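Local coordinates for PaaX domain-containing protein, C-domain protein (Mycobacterium tuberculosis, PDB 3KFW) that is of unknown function but probably acts as a DNA-binding transcriptional regulator of the PaaX type, at residues R184-D198 / W210-F222. Numbering follows the deposited sequence.
Sequences RFVVAAAMVRHLLTD and WPGAGLRAAYHDF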
# COMPACT_ATOMS: atom_id res chain seq x y z
N ARG A 184 30.37 15.13 -28.96
CA ARG A 184 29.26 16.08 -28.67
C ARG A 184 27.88 15.44 -28.93
O ARG A 184 26.93 15.61 -28.16
CB ARG A 184 29.42 17.39 -29.48
CG ARG A 184 30.33 18.45 -28.83
CD ARG A 184 30.35 19.80 -29.63
NE ARG A 184 29.35 20.83 -29.22
CZ ARG A 184 29.06 21.95 -29.92
NH1 ARG A 184 29.65 22.22 -31.09
NH2 ARG A 184 28.16 22.83 -29.47
N PHE A 185 27.79 14.68 -30.00
CA PHE A 185 26.54 14.02 -30.33
C PHE A 185 26.12 13.10 -29.17
O PHE A 185 25.00 13.22 -28.66
CB PHE A 185 26.68 13.26 -31.65
CG PHE A 185 25.53 12.37 -31.94
CD1 PHE A 185 24.58 12.74 -32.87
CD2 PHE A 185 25.39 11.16 -31.26
CE1 PHE A 185 23.49 11.93 -33.15
CE2 PHE A 185 24.30 10.34 -31.50
CZ PHE A 185 23.34 10.73 -32.48
N VAL A 186 27.00 12.19 -28.75
CA VAL A 186 26.68 11.26 -27.66
C VAL A 186 26.29 11.98 -26.36
O VAL A 186 25.35 11.58 -25.67
CB VAL A 186 27.84 10.25 -27.39
CG1 VAL A 186 27.55 9.40 -26.15
CG2 VAL A 186 28.10 9.38 -28.64
N VAL A 187 27.01 13.05 -26.03
CA VAL A 187 26.63 13.84 -24.87
C VAL A 187 25.25 14.53 -24.99
O VAL A 187 24.46 14.52 -24.05
CB VAL A 187 27.68 14.89 -24.55
CG1 VAL A 187 27.15 15.75 -23.48
CG2 VAL A 187 28.99 14.20 -24.12
N ALA A 188 24.95 15.11 -26.15
CA ALA A 188 23.62 15.64 -26.40
C ALA A 188 22.47 14.62 -26.23
O ALA A 188 21.45 14.95 -25.59
CB ALA A 188 23.56 16.23 -27.79
N ALA A 189 22.58 13.43 -26.84
CA ALA A 189 21.60 12.36 -26.60
C ALA A 189 21.51 12.04 -25.09
O ALA A 189 20.42 11.77 -24.58
CB ALA A 189 21.91 11.07 -27.44
N ALA A 190 22.60 12.10 -24.34
CA ALA A 190 22.47 11.90 -22.87
C ALA A 190 21.63 13.00 -22.22
O ALA A 190 20.83 12.74 -21.29
CB ALA A 190 23.84 11.77 -22.17
N MSE A 191 21.83 14.23 -22.70
CA MSE A 191 21.18 15.40 -22.12
C MSE A 191 19.71 15.41 -22.41
O MSE A 191 18.91 15.86 -21.58
CB MSE A 191 21.78 16.70 -22.67
CG MSE A 191 23.03 17.15 -21.95
SE MSE A 191 23.82 18.71 -22.86
CE MSE A 191 25.12 18.95 -21.46
N VAL A 192 19.36 14.96 -23.61
CA VAL A 192 17.98 14.84 -23.98
C VAL A 192 17.35 13.83 -23.06
O VAL A 192 16.27 14.10 -22.54
CB VAL A 192 17.78 14.46 -25.47
CG1 VAL A 192 16.36 13.92 -25.73
CG2 VAL A 192 18.02 15.65 -26.31
N ARG A 193 18.00 12.68 -22.86
CA ARG A 193 17.46 11.63 -21.94
C ARG A 193 17.35 12.15 -20.50
O ARG A 193 16.46 11.78 -19.77
CB ARG A 193 18.27 10.32 -21.99
CG ARG A 193 18.00 9.54 -23.28
CD ARG A 193 18.72 8.18 -23.30
NE ARG A 193 20.05 8.25 -23.94
CZ ARG A 193 21.21 8.21 -23.27
NH1 ARG A 193 21.19 8.09 -21.95
NH2 ARG A 193 22.38 8.28 -23.92
N HIS A 194 18.26 13.03 -20.12
CA HIS A 194 18.19 13.59 -18.82
C HIS A 194 17.04 14.62 -18.67
O HIS A 194 16.33 14.61 -17.66
CB HIS A 194 19.53 14.19 -18.41
CG HIS A 194 19.66 14.38 -16.94
ND1 HIS A 194 19.34 13.39 -16.04
CD2 HIS A 194 20.08 15.43 -16.21
CE1 HIS A 194 19.59 13.81 -14.81
NE2 HIS A 194 20.04 15.05 -14.89
N LEU A 195 16.86 15.49 -19.65
CA LEU A 195 15.74 16.43 -19.58
C LEU A 195 14.35 15.76 -19.54
O LEU A 195 13.42 16.28 -18.91
CB LEU A 195 15.82 17.42 -20.73
CG LEU A 195 17.07 18.30 -20.66
CD1 LEU A 195 17.40 18.97 -21.98
CD2 LEU A 195 16.92 19.34 -19.55
N LEU A 196 14.24 14.59 -20.18
CA LEU A 196 12.99 13.85 -20.28
C LEU A 196 12.44 13.58 -18.91
O LEU A 196 11.20 13.47 -18.76
CB LEU A 196 13.19 12.51 -21.02
CG LEU A 196 13.16 12.51 -22.57
CD1 LEU A 196 13.27 11.06 -23.04
CD2 LEU A 196 11.91 13.16 -23.14
N THR A 197 13.35 13.47 -17.94
CA THR A 197 13.02 13.21 -16.55
C THR A 197 12.94 14.48 -15.71
O THR A 197 12.78 14.38 -14.50
CB THR A 197 14.02 12.23 -15.82
OG1 THR A 197 15.20 12.92 -15.46
CG2 THR A 197 14.39 10.97 -16.68
N ASP A 198 13.10 15.66 -16.34
CA ASP A 198 13.10 16.92 -15.62
C ASP A 198 11.78 17.09 -14.87
O ASP A 198 10.69 16.99 -15.48
CB ASP A 198 13.29 18.07 -16.59
CG ASP A 198 13.53 19.44 -15.88
OD1 ASP A 198 13.13 19.69 -14.70
OD2 ASP A 198 14.14 20.29 -16.53
N TRP A 210 20.40 24.41 -9.72
CA TRP A 210 19.65 23.61 -10.68
C TRP A 210 20.24 23.76 -12.14
O TRP A 210 20.30 24.88 -12.66
CB TRP A 210 18.18 24.04 -10.65
CG TRP A 210 17.31 23.13 -11.42
CD1 TRP A 210 16.76 23.37 -12.65
CD2 TRP A 210 16.86 21.80 -11.03
NE1 TRP A 210 16.01 22.29 -13.05
CE2 TRP A 210 16.05 21.31 -12.10
CE3 TRP A 210 17.08 20.98 -9.91
CZ2 TRP A 210 15.45 20.04 -12.07
CZ3 TRP A 210 16.50 19.72 -9.86
CH2 TRP A 210 15.68 19.26 -10.94
N PRO A 211 20.67 22.64 -12.77
CA PRO A 211 21.30 22.66 -14.13
C PRO A 211 20.34 22.66 -15.36
O PRO A 211 20.82 22.54 -16.47
CB PRO A 211 22.16 21.37 -14.15
CG PRO A 211 21.40 20.40 -13.28
CD PRO A 211 20.69 21.27 -12.19
N GLY A 212 19.04 22.84 -15.17
CA GLY A 212 18.04 22.76 -16.27
C GLY A 212 18.32 23.68 -17.45
O GLY A 212 18.41 23.21 -18.60
N ALA A 213 18.45 24.97 -17.17
CA ALA A 213 18.71 26.00 -18.18
C ALA A 213 20.06 25.79 -18.92
O ALA A 213 20.15 25.98 -20.17
CB ALA A 213 18.65 27.38 -17.55
N GLY A 214 21.08 25.44 -18.13
CA GLY A 214 22.40 25.07 -18.65
C GLY A 214 22.25 23.90 -19.62
O GLY A 214 22.85 23.92 -20.71
N LEU A 215 21.46 22.89 -19.24
CA LEU A 215 21.32 21.69 -20.09
C LEU A 215 20.54 21.99 -21.39
O LEU A 215 20.96 21.58 -22.45
CB LEU A 215 20.72 20.52 -19.31
CG LEU A 215 21.56 19.81 -18.22
CD1 LEU A 215 20.68 19.11 -17.20
CD2 LEU A 215 22.56 18.82 -18.79
N ARG A 216 19.45 22.75 -21.32
CA ARG A 216 18.75 23.25 -22.51
C ARG A 216 19.61 24.10 -23.46
O ARG A 216 19.56 23.86 -24.69
CB ARG A 216 17.47 24.02 -22.12
CG ARG A 216 16.39 23.10 -21.69
CD ARG A 216 15.19 23.79 -21.06
NE ARG A 216 14.35 22.72 -20.55
CZ ARG A 216 14.28 22.37 -19.26
NH1 ARG A 216 14.96 23.08 -18.36
NH2 ARG A 216 13.52 21.32 -18.88
N ALA A 217 20.37 25.07 -22.93
CA ALA A 217 21.30 25.90 -23.75
C ALA A 217 22.35 25.06 -24.51
O ALA A 217 22.61 25.30 -25.71
CB ALA A 217 21.98 26.99 -22.92
N ALA A 218 22.90 24.05 -23.84
CA ALA A 218 23.92 23.20 -24.41
C ALA A 218 23.31 22.32 -25.48
O ALA A 218 23.95 22.08 -26.52
CB ALA A 218 24.54 22.35 -23.34
N TYR A 219 22.09 21.84 -25.25
CA TYR A 219 21.41 21.07 -26.28
C TYR A 219 21.07 21.96 -27.46
O TYR A 219 21.31 21.56 -28.60
CB TYR A 219 20.14 20.35 -25.78
CG TYR A 219 19.37 19.73 -26.93
CD1 TYR A 219 18.25 20.35 -27.46
CD2 TYR A 219 19.81 18.54 -27.53
CE1 TYR A 219 17.56 19.80 -28.56
CE2 TYR A 219 19.14 17.98 -28.61
CZ TYR A 219 18.02 18.62 -29.12
OH TYR A 219 17.36 18.05 -30.19
N HIS A 220 20.54 23.16 -27.19
CA HIS A 220 20.16 24.04 -28.30
C HIS A 220 21.39 24.56 -29.05
O HIS A 220 21.29 24.80 -30.25
CB HIS A 220 19.19 25.13 -27.86
CG HIS A 220 17.86 24.60 -27.44
ND1 HIS A 220 17.42 24.60 -26.12
CD2 HIS A 220 16.88 23.99 -28.15
CE1 HIS A 220 16.23 24.05 -26.05
NE2 HIS A 220 15.88 23.66 -27.27
N ASP A 221 22.54 24.66 -28.37
CA ASP A 221 23.82 24.98 -29.06
C ASP A 221 24.29 23.88 -30.01
O ASP A 221 24.76 24.14 -31.13
CB ASP A 221 24.95 25.32 -28.07
CG ASP A 221 24.79 26.71 -27.49
OD1 ASP A 221 23.98 27.48 -28.04
OD2 ASP A 221 25.44 27.06 -26.48
N PHE A 222 24.16 22.64 -29.55
CA PHE A 222 24.47 21.52 -30.39
C PHE A 222 23.49 21.42 -31.58
O PHE A 222 23.93 21.26 -32.68
CB PHE A 222 24.57 20.24 -29.60
CG PHE A 222 24.51 18.98 -30.45
CD1 PHE A 222 25.68 18.43 -30.98
CD2 PHE A 222 23.26 18.34 -30.69
CE1 PHE A 222 25.63 17.27 -31.73
CE2 PHE A 222 23.17 17.17 -31.47
CZ PHE A 222 24.36 16.63 -31.99
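Ala188 sits over one face of the Phe222 ring: its CB lies 3.9 Å from the ring centroid and 21° off the normal, a CH-pi contact shifted toward the rim on the CD2 side. The CE1 and CZ atoms of that ring reach the start of 184-198, with CE1 3.7 Å from Phe185 CA, while Phe222 CZ meets CD1 of the Phe185 ring. With CG anti to its backbone N (chi1 164°), Phe222 sets its phenyl so that one face meets Ala188 CB. One turn earlier on its helix, Tyr219 turns its CD2 and CE2 atoms to Val192, whose CG2 comes within 3.5 Å of Tyr219 CE2. In the middle, selenomethionine Met191 reaches over with its chain extended beyond CG and packs against two residues of 212-222: CG on Leu215 CD2 at 3.6 Å and SE on Ala218 CB at 3.7 Å. The other branch of Leu215, CD1, approaches the imidazole of His194 at its edge; that ring stacks on Trp164, and its NE2 bonds to the Trp164 carbonyl.

Polar contact comes where 184-198 ends. Arg216 NH2 gives a 2.6 Å salt-bridge hydrogen bond to Asp198 OD2, meeting it from above the carboxylate plane, while Leu195 CD2 covers one guanidinium face over its centre. Arg216 NE bonds to the Met77 carbonyl and Asp198 OD1 to Met200 N, so both partners are tied down at a second point. Asp198 OD1 also lies at the edge of the Trp210 indole, 3.5 Å from CZ2.

The segment axes approach to 9.8 Å at 138° between their directions: two consecutive helices, packed as a roughly antiparallel pair and joined by a long loop, within the PaaX-like C-terminal domain; helices 161-177 and 64-77 pack alongside.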